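Local coordinates for protein Xaa-Pro Dipeptidase (Alteromonas macleodii, PDB 2QS8) that probably acts as a metal-dependent carboxypeptidase of the amidohydrolase superfamily, hydrolysing dipeptides, and binds magnesium and methionine in its active site, at residues Val86-Gln91 with Gly114-Val119; Met259-Met264 with Tyr317-Lys322; Glu282-Lys287 with Ala329-His334; Gly388-Ile391 with Val396-Asn399. All coordinates share one frame; numbering follows the deposited sequence.

Contact 1: Val86-Gln91 with Gly114-Val119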
loop_
_atom_site.group_PDB
_atom_site.type_symbol
_atom_site.label_atom_id
_atom_site.label_comp_id
_atom_site.label_asym_id
_atom_site.label_seq_id
_atom_site.Cartn_x
_atom_site.Cartn_y
_atom_site.Cartn_z
ATOM N N VAL A 86 14.094 -19.451 -22.482
ATOM C CA VAL A 86 13.031 -20.448 -22.580
ATOM C C VAL A 86 11.689 -19.732 -22.637
ATOM O O VAL A 86 11.214 -19.212 -21.626
ATOM C CB VAL A 86 13.002 -21.400 -21.367
ATOM C CG1 VAL A 86 12.153 -22.615 -21.695
ATOM C CG2 VAL A 86 14.394 -21.824 -20.997
ATOM N N GLU A 87 11.082 -19.697 -23.819
ATOM C CA GLU A 87 9.791 -19.039 -23.989
ATOM C C GLU A 87 8.739 -19.804 -23.184
ATOM O O GLU A 87 8.952 -20.973 -22.836
ATOM C CB GLU A 87 9.385 -19.017 -25.468
ATOM C CG GLU A 87 10.381 -18.349 -26.415
ATOM C CD GLU A 87 10.491 -16.837 -26.245
ATOM O OE1 GLU A 87 9.751 -16.243 -25.423
ATOM O OE2 GLU A 87 11.331 -16.241 -26.951
ATOM N N ARG A 88 7.617 -19.146 -22.887
ATOM C CA ARG A 88 6.548 -19.794 -22.137
ATOM C C ARG A 88 5.990 -20.953 -22.963
ATOM O O ARG A 88 5.664 -22.013 -22.423
ATOM C CB ARG A 88 5.428 -18.803 -21.796
ATOM C CG ARG A 88 5.836 -17.745 -20.789
ATOM C CD ARG A 88 4.626 -17.159 -20.115
ATOM N NE ARG A 88 3.910 -16.225 -20.971
ATOM C CZ ARG A 88 2.612 -15.966 -20.864
ATOM N NH1 ARG A 88 1.886 -16.581 -19.940
ATOM N NH2 ARG A 88 2.045 -15.076 -21.665
ATOM N N GLU A 89 5.889 -20.743 -24.270
ATOM C CA GLU A 89 5.405 -21.785 -25.157
ATOM C C GLU A 89 6.311 -23.029 -25.071
ATOM O O GLU A 89 5.819 -24.153 -25.114
ATOM C CB GLU A 89 5.351 -21.286 -26.600
ATOM C CG GLU A 89 4.266 -20.243 -26.886
ATOM C CD GLU A 89 4.598 -18.840 -26.378
ATOM O OE1 GLU A 89 5.622 -18.649 -25.690
ATOM O OE2 GLU A 89 3.814 -17.918 -26.674
HETATM N N MSE A 90 7.627 -22.829 -24.960
HETATM C CA MSE A 90 8.553 -23.965 -24.860
HETATM C C MSE A 90 8.345 -24.718 -23.534
HETATM O O MSE A 90 8.385 -25.939 -23.507
HETATM C CB MSE A 90 10.011 -23.495 -24.968
HETATM C CG MSE A 90 11.047 -24.608 -24.841
HETATM SE SE MSE A 90 10.876 -25.825 -26.392
HETATM C CE MSE A 90 11.776 -24.802 -27.828
ATOM N N GLN A 91 8.119 -23.984 -22.447
ATOM C CA GLN A 91 7.887 -24.601 -21.146
ATOM C C GLN A 91 6.667 -25.524 -21.221
ATOM O O GLN A 91 6.697 -26.658 -20.753
ATOM C CB GLN A 91 7.651 -23.533 -20.075
ATOM C CG GLN A 91 8.840 -22.619 -19.847
ATOM C CD GLN A 91 8.492 -21.348 -19.076
ATOM O OE1 GLN A 91 9.198 -20.349 -19.177
ATOM N NE2 GLN A 91 7.421 -21.383 -18.307
ATOM N N GLY A 114 4.762 -25.036 -8.587
ATOM C CA GLY A 114 5.576 -23.975 -9.154
ATOM C C GLY A 114 6.001 -24.038 -10.616
ATOM O O GLY A 114 6.575 -25.020 -11.060
ATOM N N ASP A 115 5.697 -22.975 -11.359
ATOM C CA ASP A 115 6.105 -22.826 -12.758
ATOM C C ASP A 115 5.940 -21.344 -13.069
ATOM O O ASP A 115 5.492 -20.595 -12.200
ATOM C CB ASP A 115 5.280 -23.709 -13.723
ATOM C CG ASP A 115 3.790 -23.408 -13.704
ATOM O OD1 ASP A 115 3.017 -24.298 -13.285
ATOM O OD2 ASP A 115 3.387 -22.302 -14.122
ATOM N N SER A 116 6.288 -20.909 -14.280
ATOM C CA SER A 116 6.190 -19.485 -14.601
ATOM C C SER A 116 4.808 -18.870 -14.346
ATOM O O SER A 116 4.676 -17.651 -14.281
ATOM C CB SER A 116 6.652 -19.214 -16.040
ATOM O OG SER A 116 5.848 -19.878 -16.997
ATOM N N GLY A 117 3.786 -19.706 -14.193
ATOM C CA GLY A 117 2.459 -19.189 -13.903
ATOM C C GLY A 117 1.243 -19.957 -14.408
ATOM O O GLY A 117 0.333 -20.258 -13.641
ATOM N N LEU A 118 1.221 -20.283 -15.694
ATOM C CA LEU A 118 0.080 -20.959 -16.282
ATOM C C LEU A 118 0.400 -22.302 -16.942
ATOM O O LEU A 118 -0.445 -22.878 -17.629
ATOM C CB LEU A 118 -0.573 -20.021 -17.306
ATOM C CG LEU A 118 -1.668 -19.047 -16.849
ATOM C CD1 LEU A 118 -2.873 -19.856 -16.399
ATOM C CD2 LEU A 118 -1.195 -18.166 -15.717
ATOM N N VAL A 119 1.609 -22.809 -16.734
ATOM C CA VAL A 119 1.988 -24.075 -17.351
ATOM C C VAL A 119 1.171 -25.262 -16.810
ATOM O O VAL A 119 0.375 -25.851 -17.540
ATOM C CB VAL A 119 3.503 -24.337 -17.189
ATOM C CG1 VAL A 119 3.904 -25.614 -17.932
ATOM C CG2 VAL A 119 4.287 -23.147 -17.737
#
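Gln-91, on the first turn of helix 88-104, reaches across to Ser-116 and Val-119 in the loop that leads into helix 119-128. Its CB begins against a methyl, 4.1 Å from Val-119 CG2. CG lies anti to the carbonyl carbon (chi1 -63°) and the chain runs extended beyond it, which carries CD towards Ser-116, 3.7 Å from OG. At the tip, the amide atom modelled as NE2 is 2.5 Å from Ser-116 OG, but the rotation of this amide is doubtful. Arg-88 merely brushes the serine with CD; its guanidinium group turns to Asp-160 of the second subunit, a salt bridge. An alanine here keeps only the CB beside Val-119; Ser-116 OG would probably be left without its polar neighbour from the helix, and the helix start less tied to the loop. The loop has its own brace: Asp-115 OD2 accepts from Gly-117 N at 2.6 Å, an Asx turn, and from Val-119 N at 3.2 Å, the latter arriving from above the carboxylate plane. Gly-114 O, just before Asp-115, accepts from His-71, a magnesium ligand. The chemistry implies a small contact whose polar character depends on how the amide is turned, beside a loop whose own clear side-chain bonds come from Asp-115.

Contact 2: Met259-Met264 with Tyr317-Lys322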
loop_
_atom_site.group_PDB
_atom_site.type_symbol
_atom_site.label_atom_id
_atom_site.label_comp_id
_atom_site.label_asym_id
_atom_site.label_seq_id
_atom_site.Cartn_x
_atom_site.Cartn_y
_atom_site.Cartn_z
HETATM N N MSE A 259 15.333 -28.559 9.593
HETATM C CA MSE A 259 14.238 -28.719 10.525
HETATM C C MSE A 259 14.812 -29.067 11.899
HETATM O O MSE A 259 15.640 -29.969 12.006
HETATM C CB MSE A 259 13.362 -29.850 10.038
HETATM C CG MSE A 259 12.117 -30.038 10.834
HETATM SE SE MSE A 259 11.351 -31.700 10.190
HETATM C CE MSE A 259 11.036 -31.354 8.264
ATOM N N ASP A 260 14.395 -28.355 12.944
ATOM C CA ASP A 260 14.905 -28.646 14.290
ATOM C C ASP A 260 13.888 -29.393 15.155
ATOM O O ASP A 260 12.782 -29.678 14.706
ATOM C CB ASP A 260 15.362 -27.356 15.000
ATOM C CG ASP A 260 14.275 -26.313 15.092
ATOM O OD1 ASP A 260 13.104 -26.635 14.837
ATOM O OD2 ASP A 260 14.600 -25.160 15.434
ATOM N N LEU A 261 14.266 -29.727 16.386
ATOM C CA LEU A 261 13.372 -30.454 17.291
ATOM C C LEU A 261 12.057 -29.711 17.510
ATOM O O LEU A 261 10.983 -30.311 17.476
ATOM C CB LEU A 261 14.057 -30.700 18.647
ATOM C CG LEU A 261 13.220 -31.406 19.725
ATOM C CD1 LEU A 261 12.749 -32.763 19.216
ATOM C CD2 LEU A 261 14.045 -31.573 21.000
ATOM N N GLU A 262 12.142 -28.404 17.730
ATOM C CA GLU A 262 10.947 -27.602 17.950
ATOM C C GLU A 262 10.008 -27.619 16.740
ATOM O O GLU A 262 8.788 -27.734 16.887
ATOM C CB GLU A 262 11.324 -26.157 18.259
ATOM C CG GLU A 262 10.117 -25.278 18.499
ATOM C CD GLU A 262 10.464 -23.805 18.560
ATOM O OE1 GLU A 262 9.522 -22.996 18.697
ATOM O OE2 GLU A 262 11.666 -23.459 18.470
ATOM N N ALA A 263 10.580 -27.503 15.546
ATOM C CA ALA A 263 9.780 -27.501 14.332
ATOM C C ALA A 263 9.068 -28.837 14.175
ATOM O O ALA A 263 7.929 -28.880 13.738
ATOM C CB ALA A 263 10.656 -27.229 13.117
HETATM N N MSE A 264 9.748 -29.918 14.546
HETATM C CA MSE A 264 9.171 -31.241 14.442
HETATM C C MSE A 264 7.955 -31.421 15.330
HETATM O O MSE A 264 6.938 -31.929 14.873
HETATM C CB MSE A 264 10.225 -32.285 14.759
HETATM C CG MSE A 264 11.336 -32.287 13.734
HETATM SE SE MSE A 264 12.532 -33.854 13.871
HETATM C CE MSE A 264 13.872 -33.231 15.129
ATOM N N TYR A 317 11.106 -38.858 10.401
ATOM C CA TYR A 317 10.360 -40.108 10.373
ATOM C C TYR A 317 10.298 -40.775 11.743
ATOM O O TYR A 317 9.220 -41.113 12.219
ATOM C CB TYR A 317 10.971 -41.088 9.373
ATOM C CG TYR A 317 10.317 -42.445 9.424
ATOM C CD1 TYR A 317 8.995 -42.614 9.027
ATOM C CD2 TYR A 317 11.009 -43.552 9.914
ATOM C CE1 TYR A 317 8.371 -43.856 9.117
ATOM C CE2 TYR A 317 10.397 -44.797 10.012
ATOM C CZ TYR A 317 9.079 -44.942 9.615
ATOM O OH TYR A 317 8.461 -46.169 9.729
ATOM N N GLU A 318 11.450 -40.968 12.370
ATOM C CA GLU A 318 11.487 -41.609 13.679
ATOM C C GLU A 318 10.695 -40.808 14.716
ATOM O O GLU A 318 10.004 -41.379 15.554
ATOM C CB GLU A 318 12.935 -41.785 14.134
ATOM C CG GLU A 318 13.811 -42.471 13.095
ATOM C CD GLU A 318 15.242 -42.677 13.566
ATOM O OE1 GLU A 318 15.775 -41.798 14.282
ATOM O OE2 GLU A 318 15.842 -43.709 13.204
ATOM N N LYS A 319 10.786 -39.484 14.642
ATOM C CA LYS A 319 10.070 -38.611 15.568
ATOM C C LYS A 319 8.552 -38.706 15.382
ATOM O O LYS A 319 7.785 -38.269 16.243
ATOM C CB LYS A 319 10.516 -37.165 15.374
ATOM C CG LYS A 319 9.931 -36.189 16.373
ATOM C CD LYS A 319 10.591 -36.329 17.735
ATOM C CE LYS A 319 10.074 -35.282 18.712
ATOM N NZ LYS A 319 10.810 -35.339 20.008
ATOM N N GLY A 320 8.118 -39.256 14.252
ATOM C CA GLY A 320 6.693 -39.400 14.011
ATOM C C GLY A 320 6.017 -38.303 13.206
ATOM O O GLY A 320 4.789 -38.196 13.219
ATOM N N VAL A 321 6.805 -37.484 12.513
ATOM C CA VAL A 321 6.270 -36.409 11.684
ATOM C C VAL A 321 5.555 -37.010 10.473
ATOM O O VAL A 321 6.063 -37.935 9.846
ATOM C CB VAL A 321 7.403 -35.482 11.186
ATOM C CG1 VAL A 321 6.857 -34.469 10.190
ATOM C CG2 VAL A 321 8.050 -34.776 12.358
ATOM N N LYS A 322 4.379 -36.491 10.142
ATOM C CA LYS A 322 3.641 -37.000 8.993
ATOM C C LYS A 322 4.458 -36.754 7.725
ATOM O O LYS A 322 5.049 -35.684 7.551
ATOM C CB LYS A 322 2.278 -36.321 8.897
ATOM C CG LYS A 322 1.406 -36.572 10.113
ATOM C CD LYS A 322 0.278 -35.563 10.192
ATOM C CE LYS A 322 -0.815 -35.879 9.208
ATOM N NZ LYS A 322 -1.516 -37.119 9.638
#
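The backbones come nearest at Met-264 and Val-321, whose CA atoms are 6.5 Å apart where the first turn of helix 261-270 faces the exit of helix 299-319. Val-321 CG2, the methyl anti to the carbonyl carbon, sits 4.1 Å from Met-264 CB and 4.0 Å from Met-264 O, so it rests on both the root of the Met-264 side chain and the Met-264 carbonyl. Met-264 is a selenomethionine; with CG anti to the carbonyl carbon (chi1 -65°) and chi2 extended, it brings SE to 4.2 Å from Lys-319 CB, the two chains crossing at about a right angle. The fold here is the alpha/beta barrel of the amidohydrolases: Val-321 also packs on Tyr-274 of strand 273-275, and Lys-322 shares backbone hydrogen bonds with that residue. A Schellman motif makes the turn out of helix 299-319, with Gly-320 at positive phi and its N 3.0 Å from Tyr-317 O. On the exposed side, Lys-319 kinks at chi2 (75°) and then runs extended, bringing CE to within 3.7 Å of Leu-261 CD1, again at nearly a right angle. Just before Leu-261, Asp-260 serves as N-cap, its OD1 accepting from Ala-263 N at 2.8 Å nearly in line with the C-O bond.

Contact 3: Glu282-Lys287 with Ala329-His334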
loop_
_atom_site.group_PDB
_atom_site.type_symbol
_atom_site.label_atom_id
_atom_site.label_comp_id
_atom_site.label_asym_id
_atom_site.label_seq_id
_atom_site.Cartn_x
_atom_site.Cartn_y
_atom_site.Cartn_z
ATOM N N GLU A 282 19.981 -34.980 -2.974
ATOM C CA GLU A 282 21.138 -35.748 -3.418
ATOM C C GLU A 282 21.633 -35.229 -4.770
ATOM O O GLU A 282 22.828 -35.279 -5.064
ATOM C CB GLU A 282 20.773 -37.235 -3.535
ATOM C CG GLU A 282 20.376 -37.894 -2.224
ATOM C CD GLU A 282 21.524 -37.970 -1.233
ATOM O OE1 GLU A 282 22.595 -38.484 -1.612
ATOM O OE2 GLU A 282 21.357 -37.528 -0.078
ATOM N N PHE A 283 20.705 -34.731 -5.584
ATOM C CA PHE A 283 21.041 -34.209 -6.906
ATOM C C PHE A 283 21.987 -33.003 -6.836
ATOM O O PHE A 283 23.053 -33.007 -7.449
ATOM C CB PHE A 283 19.774 -33.799 -7.656
ATOM C CG PHE A 283 20.019 -33.406 -9.084
ATOM C CD1 PHE A 283 20.056 -34.367 -10.084
ATOM C CD2 PHE A 283 20.237 -32.079 -9.427
ATOM C CE1 PHE A 283 20.307 -34.016 -11.401
ATOM C CE2 PHE A 283 20.490 -31.718 -10.746
ATOM C CZ PHE A 283 20.525 -32.689 -11.733
ATOM N N VAL A 284 21.597 -31.978 -6.087
ATOM C CA VAL A 284 22.423 -30.786 -5.988
ATOM C C VAL A 284 23.741 -31.053 -5.271
ATOM O O VAL A 284 24.735 -30.376 -5.531
ATOM C CB VAL A 284 21.669 -29.606 -5.300
ATOM C CG1 VAL A 284 20.443 -29.225 -6.115
ATOM C CG2 VAL A 284 21.270 -29.978 -3.899
ATOM N N ALA A 285 23.743 -32.037 -4.370
ATOM C CA ALA A 285 24.980 -32.381 -3.688
ATOM C C ALA A 285 26.030 -32.886 -4.666
ATOM O O ALA A 285 27.102 -32.336 -4.785
ATOM C CB ALA A 285 24.718 -33.417 -2.608
ATOM N N GLU A 286 25.637 -33.934 -5.387
ATOM C CA GLU A 286 26.500 -34.547 -6.387
ATOM C C GLU A 286 26.973 -33.515 -7.403
ATOM O O GLU A 286 28.165 -33.428 -7.698
ATOM C CB GLU A 286 25.744 -35.666 -7.105
ATOM C CG GLU A 286 26.567 -36.436 -8.130
ATOM C CD GLU A 286 25.700 -37.142 -9.173
ATOM O OE1 GLU A 286 24.689 -37.778 -8.785
ATOM O OE2 GLU A 286 26.032 -37.066 -10.378
ATOM N N LYS A 287 26.038 -32.727 -7.927
ATOM C CA LYS A 287 26.366 -31.725 -8.932
ATOM C C LYS A 287 27.237 -30.592 -8.408
ATOM O O LYS A 287 27.976 -29.983 -9.173
ATOM C CB LYS A 287 25.086 -31.152 -9.553
ATOM C CG LYS A 287 24.195 -32.202 -10.224
ATOM C CD LYS A 287 24.923 -32.918 -11.343
ATOM C CE LYS A 287 24.010 -33.898 -12.053
ATOM N NZ LYS A 287 24.714 -34.619 -13.149
ATOM N N ALA A 329 10.957 -33.233 -8.754
ATOM C CA ALA A 329 11.319 -33.598 -10.119
ATOM C C ALA A 329 11.154 -32.314 -10.943
ATOM O O ALA A 329 10.108 -31.666 -10.904
ATOM C CB ALA A 329 10.388 -34.682 -10.634
ATOM N N GLY A 330 12.161 -31.963 -11.697
ATOM C CA GLY A 330 12.187 -30.729 -12.469
ATOM C C GLY A 330 13.570 -30.158 -12.201
ATOM O O GLY A 330 14.068 -29.294 -12.915
ATOM N N VAL A 331 14.146 -30.682 -11.141
ATOM C CA VAL A 331 15.492 -30.498 -10.764
ATOM C C VAL A 331 16.156 -31.648 -11.474
ATOM O O VAL A 331 16.821 -31.476 -12.486
ATOM C CB VAL A 331 15.685 -30.579 -9.226
ATOM C CG1 VAL A 331 17.154 -30.514 -8.878
ATOM C CG2 VAL A 331 14.911 -29.457 -8.545
ATOM N N GLN A 332 15.982 -32.851 -10.929
ATOM C CA GLN A 332 16.465 -34.048 -11.610
ATOM C C GLN A 332 15.500 -34.331 -12.740
ATOM O O GLN A 332 14.427 -33.726 -12.801
ATOM C CB GLN A 332 16.570 -35.252 -10.649
ATOM C CG GLN A 332 15.247 -35.696 -10.046
ATOM C CD GLN A 332 14.865 -34.905 -8.799
ATOM O OE1 GLN A 332 15.706 -34.203 -8.230
ATOM N NE2 GLN A 332 13.682 -34.871 -8.204
ATOM N N LYS A 333 15.852 -35.245 -13.635
ATOM C CA LYS A 333 14.983 -35.570 -14.768
ATOM C C LYS A 333 13.612 -36.106 -14.343
ATOM O O LYS A 333 13.493 -36.803 -13.335
ATOM C CB LYS A 333 15.655 -36.610 -15.663
ATOM C CG LYS A 333 16.881 -36.135 -16.427
ATOM C CD LYS A 333 16.482 -35.510 -17.754
ATOM C CE LYS A 333 17.461 -35.866 -18.869
ATOM N NZ LYS A 333 18.864 -35.500 -18.538
ATOM N N HIS A 334 12.585 -35.776 -15.122
ATOM C CA HIS A 334 11.230 -36.246 -14.852
ATOM C C HIS A 334 11.197 -37.708 -15.253
ATOM O O HIS A 334 11.820 -38.092 -16.247
ATOM C CB HIS A 334 10.202 -35.464 -15.683
ATOM C CG HIS A 334 9.975 -34.063 -15.209
ATOM N ND1 HIS A 334 9.199 -33.767 -14.108
ATOM C CD2 HIS A 334 10.474 -32.883 -15.648
ATOM C CE1 HIS A 334 9.235 -32.464 -13.889
ATOM N NE2 HIS A 334 10.000 -31.906 -14.808
#
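Phe-283 lies against Val-331 and Gln-332 at the active-site end of the TIM barrel, where helix 278-287 meets the loop that follows the magnesium ligand Asp-328. The ring takes Gln-332 CA over one face, a CH-pi contact 4.1 Å from the ring centroid and 23° from its normal. On that same face Gln-332 CB lies 3.6 Å from Phe-283 CD1, and Val-331 CG1 3.5 Å from CD2, across the ring. Val-331 O lies over this face too, and Lys-287 CG lies over the opposite one, towards its rim, so the ring is sandwiched between its own helix and the loop. The ring is brought to the loop by CG standing anti to the backbone N (chi1 -173°). With a leucine in its place, the flat surface under Gln-332 CA would be gone and Lys-287 and the loop would probably be left with a gap between them. Further out, Val-284 completes the apolar patch beside Val-331; its side chain is about 4 Å from the bound methionine, and that of Val-331 about 5 Å from magnesium. The Gln-332 amide, turned 64° from the ring plane, is positioned by its NE2, which donates to Thr-327 O. The loop closes on itself through Gly-330 N, 3.1 Å from Gln-332 O.

Contact 4: Gly388-Ile391 with Val396-Asn399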
loop_
_atom_site.group_PDB
_atom_site.type_symbol
_atom_site.label_atom_id
_atom_site.label_comp_id
_atom_site.label_asym_id
_atom_site.label_seq_id
_atom_site.Cartn_x
_atom_site.Cartn_y
_atom_site.Cartn_z
ATOM N N GLY A 388 7.372 -58.109 -9.862
ATOM C CA GLY A 388 8.260 -58.152 -8.718
ATOM C C GLY A 388 7.562 -57.715 -7.451
ATOM O O GLY A 388 6.418 -57.276 -7.488
ATOM N N ASN A 389 8.256 -57.836 -6.328
ATOM C CA ASN A 389 7.701 -57.464 -5.033
ATOM C C ASN A 389 8.345 -56.176 -4.529
ATOM O O ASN A 389 9.498 -56.176 -4.104
ATOM C CB ASN A 389 7.947 -58.580 -4.016
ATOM C CG ASN A 389 7.106 -58.418 -2.763
ATOM O OD1 ASN A 389 6.912 -57.301 -2.266
ATOM N ND2 ASN A 389 6.609 -59.537 -2.235
ATOM N N PRO A 390 7.604 -55.058 -4.572
ATOM C CA PRO A 390 8.110 -53.759 -4.118
ATOM C C PRO A 390 8.558 -53.749 -2.658
ATOM O O PRO A 390 9.460 -52.998 -2.288
ATOM C CB PRO A 390 6.923 -52.830 -4.358
ATOM C CG PRO A 390 6.244 -53.455 -5.532
ATOM C CD PRO A 390 6.270 -54.911 -5.181
ATOM N N ILE A 391 7.926 -54.583 -1.834
ATOM C CA ILE A 391 8.261 -54.654 -0.412
ATOM C C ILE A 391 9.662 -55.227 -0.155
ATOM O O ILE A 391 10.302 -54.891 0.846
ATOM C CB ILE A 391 7.229 -55.509 0.356
ATOM C CG1 ILE A 391 5.816 -54.972 0.102
ATOM C CG2 ILE A 391 7.543 -55.495 1.851
ATOM C CD1 ILE A 391 5.618 -53.530 0.498
ATOM N N VAL A 396 12.240 -51.838 -7.676
ATOM C CA VAL A 396 11.602 -52.534 -8.780
ATOM C C VAL A 396 10.538 -51.612 -9.374
ATOM O O VAL A 396 10.087 -51.809 -10.505
ATOM C CB VAL A 396 10.946 -53.872 -8.305
ATOM C CG1 VAL A 396 9.715 -53.593 -7.458
ATOM C CG2 VAL A 396 10.582 -54.726 -9.501
ATOM N N LEU A 397 10.151 -50.593 -8.610
ATOM C CA LEU A 397 9.135 -49.650 -9.064
ATOM C C LEU A 397 9.588 -48.822 -10.261
ATOM O O LEU A 397 8.817 -48.037 -10.808
ATOM C CB LEU A 397 8.700 -48.739 -7.911
ATOM C CG LEU A 397 7.731 -49.383 -6.909
ATOM C CD1 LEU A 397 7.492 -48.453 -5.740
ATOM C CD2 LEU A 397 6.414 -49.709 -7.606
ATOM N N GLU A 398 10.842 -49.001 -10.668
ATOM C CA GLU A 398 11.363 -48.289 -11.826
ATOM C C GLU A 398 10.747 -48.898 -13.078
ATOM O O GLU A 398 10.692 -48.264 -14.128
ATOM C CB GLU A 398 12.892 -48.412 -11.904
ATOM C CG GLU A 398 13.455 -48.179 -13.312
ATOM C CD GLU A 398 14.965 -48.275 -13.385
ATOM O OE1 GLU A 398 15.558 -49.073 -12.626
ATOM O OE2 GLU A 398 15.564 -47.558 -14.216
ATOM N N ASN A 399 10.259 -50.127 -12.947
ATOM C CA ASN A 399 9.692 -50.833 -14.089
ATOM C C ASN A 399 8.179 -51.027 -14.097
ATOM O O ASN A 399 7.691 -52.079 -14.507
ATOM C CB ASN A 399 10.382 -52.192 -14.232
ATOM C CG ASN A 399 11.897 -52.083 -14.169
ATOM O OD1 ASN A 399 12.548 -52.814 -13.420
ATOM N ND2 ASN A 399 12.466 -51.170 -14.959
#
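The connection between antiparallel strands 383-386 and 400-405 folds back on itself where Pro-390 receives Val-396, in the 3-10 turn that precedes strand 400-405. Val-396 points at its partner with CG1, which occupies the position between its backbone N and carbonyl carbon (chi1 71°). That methyl lies 3.7 Å from Pro-390 CA and 4.0 Å from Pro-390 CG, so it bears on the proline's backbone side as well as its ring. The other methyl, CG2, comes within 4.2 Å of Gly-388 CA; a beta carbon at this glycine would collide with it. From the next residue, Leu-397 CD2 meets the same proline, 4.3 Å from Pro-390 CG, and the turn itself is tied by Asn-399 N to Val-396 O at 3.0 Å. On the other segment, Asn-389 directs its CB away from Val-396 and folds over its own chain: OD1 accepts from Ile-391 N at 2.9 Å, an Asx turn that bends the chain around Pro-390. Pro-390 and Ile-391 also rest on Ile-355 of helix 351-357. The result is a loop with an apolar proline-valine-leucine contact, joining neighbouring antiparallel strands of the beta-rich part that accompanies the barrel in many amidohydrolases.

The four contacts come from one amidohydrolase chain and illustrate how interactions are spread over a barrel and the strands attached to it. Contact 1 closes before the others open; contacts 2 and 3 interleave, their segments running 259-264, 282-287, 317-322, 329-334; contact 4 comes last. Contacts 1 and 2 lie on opposite sides of the chain's centre, their own centres about 35 Å apart. Contact 3 is nearest to the metal and methionine, its centre about 20 Å from that of contact 1. None touches another; the closest pair, contacts 1 and 3, keep nearest atoms about 8 Å apart. The four thus belong to separate regions: a helix start beside a barrel loop, two outer helices, the active-site surroundings, and the loop joining strands 383-386 and 400-405.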